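Local coordinates for CglIIR protein (Corynebacterium glutamicum, PDB 6F1S), which probably serves as the NTP-hydrolysing, helicase-like motor subunit of the CglI restriction endonuclease, of which this chain is the C-terminal domain, at residues G47-I52 against R93-T98; I52-I57 against P88-R93; Y130-V135 against P145-D150. All coordinates share one frame; numbering follows the deposited sequence.

Contact 1 of 3, residues G47-I52 against R93-T98; sequences GEDSTI and RMVLRT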
# COMPACT_ATOMS: atom_id res chain seq x y z
N GLY A 47 8.18 7.29 -11.28
CA GLY A 47 7.14 6.57 -12.00
C GLY A 47 6.20 5.78 -11.12
O GLY A 47 6.43 5.59 -9.93
N GLU A 48 5.11 5.31 -11.72
CA GLU A 48 4.09 4.57 -10.99
C GLU A 48 4.48 3.12 -10.71
O GLU A 48 3.92 2.48 -9.82
CB GLU A 48 2.76 4.63 -11.75
CG GLU A 48 2.81 4.01 -13.13
CD GLU A 48 1.46 4.03 -13.83
OE1 GLU A 48 0.47 4.48 -13.20
OE2 GLU A 48 1.39 3.59 -15.00
N ASP A 49 5.43 2.59 -11.48
CA ASP A 49 5.86 1.20 -11.32
C ASP A 49 7.38 1.15 -11.31
O ASP A 49 8.02 1.34 -12.33
CB ASP A 49 5.30 0.33 -12.46
CG ASP A 49 5.47 -1.17 -12.20
OD1 ASP A 49 6.25 -1.56 -11.31
OD2 ASP A 49 4.82 -1.96 -12.91
N SER A 50 7.95 0.91 -10.13
CA SER A 50 9.39 1.00 -9.97
C SER A 50 9.90 -0.04 -9.00
O SER A 50 9.12 -0.74 -8.35
CB SER A 50 9.78 2.40 -9.48
OG SER A 50 9.35 2.61 -8.14
N THR A 51 11.22 -0.14 -8.89
CA THR A 51 11.80 -0.88 -7.78
C THR A 51 12.35 0.14 -6.79
O THR A 51 12.69 1.26 -7.17
CB THR A 51 12.89 -1.86 -8.22
OG1 THR A 51 13.97 -1.14 -8.82
CG2 THR A 51 12.33 -2.86 -9.21
N ILE A 52 12.43 -0.26 -5.53
CA ILE A 52 12.82 0.66 -4.47
C ILE A 52 13.48 -0.12 -3.34
O ILE A 52 13.10 -1.26 -3.05
CB ILE A 52 11.60 1.46 -3.96
CG1 ILE A 52 12.02 2.53 -2.96
CG2 ILE A 52 10.55 0.52 -3.39
CD1 ILE A 52 10.87 3.38 -2.46
N ARG A 93 9.26 -4.06 -5.15
CA ARG A 93 8.55 -3.41 -6.24
C ARG A 93 7.42 -2.56 -5.65
O ARG A 93 6.69 -3.00 -4.76
CB ARG A 93 8.00 -4.45 -7.21
CG ARG A 93 7.34 -3.88 -8.46
CD ARG A 93 6.92 -5.00 -9.39
NE ARG A 93 6.24 -4.52 -10.59
CZ ARG A 93 5.61 -5.31 -11.46
NH1 ARG A 93 5.57 -6.62 -11.27
NH2 ARG A 93 5.02 -4.78 -12.52
N MSE A 94 7.29 -1.34 -6.15
CA MSE A 94 6.26 -0.44 -5.65
C MSE A 94 5.42 0.13 -6.79
O MSE A 94 5.95 0.67 -7.76
CB MSE A 94 6.86 0.70 -4.82
CG MSE A 94 5.79 1.58 -4.18
SE MSE A 94 6.44 2.78 -2.77
CE MSE A 94 7.24 4.17 -3.89
N VAL A 95 4.10 -0.01 -6.64
CA VAL A 95 3.15 0.48 -7.63
C VAL A 95 2.26 1.54 -6.99
O VAL A 95 1.63 1.30 -5.96
CB VAL A 95 2.30 -0.67 -8.21
CG1 VAL A 95 1.24 -0.14 -9.16
CG2 VAL A 95 3.19 -1.70 -8.89
N LEU A 96 2.25 2.72 -7.59
CA LEU A 96 1.44 3.84 -7.11
C LEU A 96 0.35 4.15 -8.12
O LEU A 96 0.64 4.46 -9.27
CB LEU A 96 2.30 5.10 -6.90
CG LEU A 96 3.56 5.00 -6.04
CD1 LEU A 96 4.29 6.35 -6.01
CD2 LEU A 96 3.23 4.53 -4.64
N ARG A 97 -0.91 4.04 -7.69
CA ARG A 97 -2.05 4.40 -8.53
C ARG A 97 -2.80 5.57 -7.94
O ARG A 97 -3.07 5.60 -6.73
CB ARG A 97 -3.00 3.21 -8.70
CG ARG A 97 -2.36 1.92 -9.14
CD ARG A 97 -1.93 1.97 -10.59
NE ARG A 97 -1.52 0.64 -11.02
CZ ARG A 97 -0.64 0.41 -11.99
NH1 ARG A 97 -0.08 1.42 -12.63
NH2 ARG A 97 -0.32 -0.84 -12.30
N THR A 98 -3.17 6.53 -8.78
CA THR A 98 -3.96 7.65 -8.31
C THR A 98 -5.33 7.66 -9.00
O THR A 98 -5.60 6.84 -9.88
CB THR A 98 -3.23 8.98 -8.55
OG1 THR A 98 -2.99 9.15 -9.95
CG2 THR A 98 -1.90 8.97 -7.81
O HOH W 1 6.74 3.44 -8.10
O HOH W 2 2.32 -0.94 -14.45
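Asp49 and Arg93 join diagonally on one face of an antiparallel beta ladder, in which strand 49-52, outermost in the domain's mixed sheet, pairs with strand 92-100. The tight part is the face carrying Met94 and Ile52, both buried, with Ser50 beside them. Ser50 and Met94 form a hydrogen-bonded pair: Met94 N lies 2.9 Å from Ser50 O, and Ser50 N lies 3.1 Å from Met94 O. Selenomethionine Met94 sets its CB 4.0 Å from Ile52 CG2, and a bend at chi3 (78°) brings CE against Ile52 CD1. Tyr42 of helix 32-46 and Ile60 of helix 54-61 cover this side. One water joins Gly47 O, Ser50 OG and Met94 O, while Tyr42 OH also bonds Ser50 OG.

The other side is more polar and more exposed. Arg93, extended from CG to NE, holds Asp49 side-on: NE meets OD1 at 3.0 Å and NH2 meets OD2 at 2.9 Å, each on a syn lone pair. Their planes lie only 11° apart, so the fork fixes the carboxylate's rotation; Glu121 takes Arg93 NH1. The pairing of Glu48 with Arg97 is looser, a salt bridge with OE1 3.2 Å from NH1 and planes 86° apart, and Arg97 has a stronger partner in Asp114. Against one face of the Arg97 guanidinium, Val95 CG1 sits 3.3 Å from the plane, displaced toward the rim.

Contact 2 of 3, residues I52-I57 against P88-R93; sequences IGMRAI and PHLTAR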
# COMPACT_ATOMS: atom_id res chain seq x y z
N ILE A 52 12.43 -0.26 -5.53
CA ILE A 52 12.82 0.66 -4.47
C ILE A 52 13.48 -0.12 -3.34
O ILE A 52 13.10 -1.26 -3.05
CB ILE A 52 11.60 1.46 -3.96
CG1 ILE A 52 12.02 2.53 -2.96
CG2 ILE A 52 10.55 0.52 -3.39
CD1 ILE A 52 10.87 3.38 -2.46
N GLY A 53 14.49 0.48 -2.71
CA GLY A 53 15.24 -0.17 -1.65
C GLY A 53 14.42 -0.42 -0.39
O GLY A 53 13.50 0.34 -0.07
N MSE A 54 14.76 -1.49 0.32
CA MSE A 54 14.02 -1.95 1.50
C MSE A 54 13.81 -0.88 2.55
O MSE A 54 12.70 -0.71 3.05
CB MSE A 54 14.74 -3.14 2.14
CG MSE A 54 14.77 -4.37 1.27
SE MSE A 54 12.97 -4.91 0.73
CE MSE A 54 13.43 -6.55 -0.21
N ARG A 55 14.87 -0.17 2.89
CA ARG A 55 14.79 0.87 3.91
C ARG A 55 13.81 1.98 3.52
O ARG A 55 13.15 2.58 4.39
CB ARG A 55 16.18 1.46 4.16
CG ARG A 55 16.18 2.56 5.19
CD ARG A 55 17.56 3.18 5.35
NE ARG A 55 17.52 4.33 6.24
CZ ARG A 55 18.58 5.07 6.55
NH1 ARG A 55 19.77 4.77 6.04
NH2 ARG A 55 18.45 6.10 7.37
N ALA A 56 13.69 2.25 2.23
CA ALA A 56 12.81 3.32 1.76
C ALA A 56 11.36 2.87 1.85
O ALA A 56 10.48 3.66 2.20
CB ALA A 56 13.16 3.72 0.34
N ILE A 57 11.11 1.61 1.52
CA ILE A 57 9.82 0.98 1.72
C ILE A 57 9.38 1.06 3.18
O ILE A 57 8.26 1.48 3.48
CB ILE A 57 9.85 -0.51 1.30
CG1 ILE A 57 9.71 -0.64 -0.21
CG2 ILE A 57 8.72 -1.27 1.96
CD1 ILE A 57 8.31 -0.37 -0.72
N PRO A 88 21.00 -9.06 0.08
CA PRO A 88 21.29 -7.62 0.13
C PRO A 88 20.94 -6.85 -1.15
O PRO A 88 20.66 -5.65 -1.08
CB PRO A 88 22.80 -7.58 0.38
CG PRO A 88 23.10 -8.88 1.04
CD PRO A 88 22.18 -9.87 0.40
N HIS A 89 20.95 -7.54 -2.29
CA HIS A 89 20.67 -6.88 -3.56
C HIS A 89 19.18 -6.84 -3.87
O HIS A 89 18.75 -6.05 -4.72
CB HIS A 89 21.42 -7.58 -4.70
CG HIS A 89 22.76 -6.99 -5.01
ND1 HIS A 89 23.87 -7.21 -4.22
CD2 HIS A 89 23.16 -6.17 -6.01
CE1 HIS A 89 24.90 -6.56 -4.73
NE2 HIS A 89 24.50 -5.93 -5.82
N LEU A 90 18.41 -7.67 -3.19
CA LEU A 90 16.98 -7.76 -3.46
C LEU A 90 16.27 -6.44 -3.18
O LEU A 90 16.46 -5.81 -2.14
CB LEU A 90 16.34 -8.87 -2.63
CG LEU A 90 14.85 -9.10 -2.92
CD1 LEU A 90 14.64 -9.44 -4.39
CD2 LEU A 90 14.28 -10.19 -2.02
N THR A 91 15.44 -6.01 -4.14
CA THR A 91 14.68 -4.78 -3.99
C THR A 91 13.18 -5.09 -3.97
O THR A 91 12.74 -6.14 -4.44
CB THR A 91 14.98 -3.77 -5.12
OG1 THR A 91 14.71 -4.37 -6.40
CG2 THR A 91 16.44 -3.33 -5.07
N ALA A 92 12.41 -4.16 -3.42
CA ALA A 92 10.96 -4.27 -3.45
C ALA A 92 10.42 -3.59 -4.69
O ALA A 92 11.04 -2.67 -5.23
CB ALA A 92 10.35 -3.67 -2.19
N ARG A 93 9.26 -4.06 -5.15
CA ARG A 93 8.55 -3.41 -6.24
C ARG A 93 7.42 -2.56 -5.65
O ARG A 93 6.69 -3.00 -4.76
CB ARG A 93 8.00 -4.45 -7.21
CG ARG A 93 7.34 -3.88 -8.46
CD ARG A 93 6.92 -5.00 -9.39
NE ARG A 93 6.24 -4.52 -10.59
CZ ARG A 93 5.61 -5.31 -11.46
NH1 ARG A 93 5.57 -6.62 -11.27
NH2 ARG A 93 5.02 -4.78 -12.52
O HOH W 3 16.69 -2.89 -0.82
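Met54 and Ala92 meet where an antiparallel beta ladder gives way to a helix, a compact example of a strand-to-helix junction packed against the start of its partner strand. The ladder's last pair is Ile52 with Ala92: Ile52 N donates to Ala92 O at 2.8 Å, and Ala92 N returns a bond of 3.0 Å to Ile52 O. Gly53 then occupies the N-cap position, its carbonyl accepting Ile57 N in the first turn of helix 54-61.

The side chain of selenomethionine Met54 bridges from this turn to the incoming chain. From CB, CG turns beside the backbone N (chi1 -66°) and comes near Leu90 O. The side chain bends at chi2 (-56°), which puts Met54 SE 4.1 Å from Ala92 CB. Met54 CE, anti to CB, is 3.7 Å from Leu90 O and 4.0 Å from Leu90 CG, with Leu90 CD2 a little farther. Phe83 of helix 73-86 and Pro125 also touch Met54.

Ala92 CB is met from a second direction by Ile57, whose CG1 approaches to 3.7 Å; one methyl thus meets two side chains of the helix's first turn, from directions roughly at right angles. A water links the two backbones beside them, accepting from Met54 N at 2.6 Å and donating to Leu90 O at 3.2 Å.

Contact 3 of 3, residues Y130-V135 against P145-D150; sequences YRIEGV and PTWSSD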
# COMPACT_ATOMS: atom_id res chain seq x y z
N TYR A 130 -2.81 2.67 -3.36
CA TYR A 130 -3.94 3.28 -4.06
C TYR A 130 -4.31 4.61 -3.42
O TYR A 130 -4.60 4.66 -2.22
CB TYR A 130 -5.16 2.35 -4.05
CG TYR A 130 -5.27 1.40 -5.23
CD1 TYR A 130 -4.14 0.93 -5.87
CD2 TYR A 130 -6.51 0.98 -5.69
CE1 TYR A 130 -4.23 0.05 -6.94
CE2 TYR A 130 -6.62 0.12 -6.76
CZ TYR A 130 -5.47 -0.34 -7.38
OH TYR A 130 -5.55 -1.21 -8.45
N ARG A 131 -4.31 5.67 -4.22
CA ARG A 131 -4.72 6.99 -3.74
C ARG A 131 -6.20 7.21 -4.03
O ARG A 131 -6.61 7.23 -5.18
CB ARG A 131 -3.88 8.10 -4.37
CG ARG A 131 -4.00 9.47 -3.70
CD ARG A 131 -3.26 10.53 -4.49
NE ARG A 131 -3.22 11.82 -3.80
CZ ARG A 131 -4.16 12.75 -3.90
NH1 ARG A 131 -5.23 12.53 -4.66
NH2 ARG A 131 -4.04 13.89 -3.24
N ILE A 132 -6.99 7.38 -2.98
CA ILE A 132 -8.43 7.56 -3.12
C ILE A 132 -8.85 8.91 -2.58
O ILE A 132 -8.58 9.24 -1.43
CB ILE A 132 -9.21 6.46 -2.39
CG1 ILE A 132 -8.84 5.09 -2.95
CG2 ILE A 132 -10.71 6.70 -2.50
CD1 ILE A 132 -9.43 3.93 -2.17
N GLU A 133 -9.53 9.69 -3.43
CA GLU A 133 -9.95 11.04 -3.08
C GLU A 133 -11.36 11.32 -3.59
O GLU A 133 -11.74 10.86 -4.66
CB GLU A 133 -8.96 12.05 -3.66
CG GLU A 133 -9.21 13.49 -3.26
CD GLU A 133 -8.57 14.48 -4.22
OE1 GLU A 133 -7.33 14.53 -4.30
OE2 GLU A 133 -9.32 15.20 -4.91
N GLY A 134 -12.13 12.08 -2.82
CA GLY A 134 -13.44 12.53 -3.25
C GLY A 134 -14.51 11.46 -3.21
O GLY A 134 -15.38 11.40 -4.08
N VAL A 135 -14.44 10.60 -2.19
CA VAL A 135 -15.33 9.46 -2.05
C VAL A 135 -16.09 9.54 -0.72
O VAL A 135 -17.25 9.12 -0.62
CB VAL A 135 -14.53 8.14 -2.16
CG1 VAL A 135 -15.14 7.03 -1.33
CG2 VAL A 135 -14.38 7.71 -3.61
N PRO A 145 -19.74 3.66 5.32
CA PRO A 145 -18.34 3.71 5.78
C PRO A 145 -17.43 4.60 4.93
O PRO A 145 -17.56 4.65 3.70
CB PRO A 145 -17.90 2.25 5.68
CG PRO A 145 -19.14 1.47 5.84
CD PRO A 145 -20.20 2.27 5.15
N THR A 146 -16.53 5.31 5.60
CA THR A 146 -15.62 6.24 4.95
C THR A 146 -14.17 5.90 5.30
O THR A 146 -13.91 5.27 6.32
CB THR A 146 -15.91 7.69 5.37
OG1 THR A 146 -15.92 7.77 6.80
CG2 THR A 146 -17.26 8.14 4.84
N TRP A 147 -13.23 6.32 4.46
CA TRP A 147 -11.82 6.17 4.78
C TRP A 147 -11.47 7.20 5.86
O TRP A 147 -12.18 8.17 6.03
CB TRP A 147 -10.95 6.36 3.53
CG TRP A 147 -11.26 5.40 2.41
CD1 TRP A 147 -12.06 5.64 1.33
CD2 TRP A 147 -10.79 4.05 2.27
NE1 TRP A 147 -12.11 4.53 0.52
CE2 TRP A 147 -11.34 3.54 1.07
CE3 TRP A 147 -9.95 3.23 3.03
CZ2 TRP A 147 -11.08 2.24 0.62
CZ3 TRP A 147 -9.69 1.94 2.58
CH2 TRP A 147 -10.25 1.46 1.38
N SER A 148 -10.37 6.97 6.57
CA SER A 148 -10.03 7.80 7.72
C SER A 148 -9.62 9.21 7.32
O SER A 148 -9.59 10.11 8.15
CB SER A 148 -8.91 7.15 8.54
OG SER A 148 -7.72 7.01 7.78
N SER A 149 -9.32 9.41 6.04
CA SER A 149 -8.98 10.73 5.55
C SER A 149 -9.25 10.88 4.06
O SER A 149 -9.38 9.89 3.33
CB SER A 149 -7.51 11.06 5.84
OG SER A 149 -6.64 10.24 5.09
N ASP A 150 -9.34 12.13 3.63
CA ASP A 150 -9.50 12.48 2.23
C ASP A 150 -8.45 13.53 1.90
O ASP A 150 -8.51 14.65 2.41
CB ASP A 150 -10.91 12.99 1.95
CG ASP A 150 -11.14 13.30 0.47
OD1 ASP A 150 -10.56 12.61 -0.38
OD2 ASP A 150 -11.90 14.24 0.16
O HOH W 4 -10.62 9.03 0.75
O HOH W 5 -12.63 10.31 -0.21
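Ile132 and Trp147 are brought together by similar first torsions, each placing its branch beside the backbone N (Ile132 CG1, chi1 -59°; Trp147 CG, chi1 -58°). The chain of Ile132 then extends to its tip, and Ile132 CD1 stands 3.3 Å above the Trp147 indole plane, displaced toward the rim, with Trp147 CZ2 nearest at 3.7 Å. The two side chains cross at about a right angle. Val135 CG1 adds a lighter touch, reaching Trp147 CD1 at the ring's edge. The buried indole is also held by a hydrogen bond from NE1 to Val102 O.

At the exposed end, Asp150 has its CG anti to the backbone N, and OD1 accepts from Gly134 N at 2.9 Å. That N-H meets the syn side but lies 33° out of the carboxylate plane. Asp150 OD1 also lies 3.2 Å from Glu133 CA. Gly134 adopts a positive phi here, as the chain leaves its strand. Two waters link the polar groups of the two segments: one donates to both Ile132 O and Ser149 O, and another accepts from Val135 N while donating weakly to Asp150 OD1.

This is the connection between two antiparallel neighbours of the mixed sheet. Strand 126-132 leads through Val135, the N-cap residue, into helix 136-141, and the chain returns through 145-150 to strand 152-158, whose Ile152 and Val154 pack against Trp147.

In the fold
From the N terminus, the chain runs through helix 32-46 into strand 49-52 and through Ile52 into helix 54-61. After helix 73-86 it returns along strand 92-100, closing contact 2 first and then contact 1, so contact 2 lies within the larger loop; the two share Ile52 and Arg93. Contact 1 joins the outermost strand 49-52 to strand 92-100, and contact 2 packs the start of helix 54-61 onto the beginning of that strand. Contact 3 follows in series, tying the end of strand 126-132 to the loop before strand 152-158. It meets contact 1 where Arg97 packs on Tyr130. Contacts 2 and 3 do not touch and flank the chain's centre, their own centres about 28 Å apart.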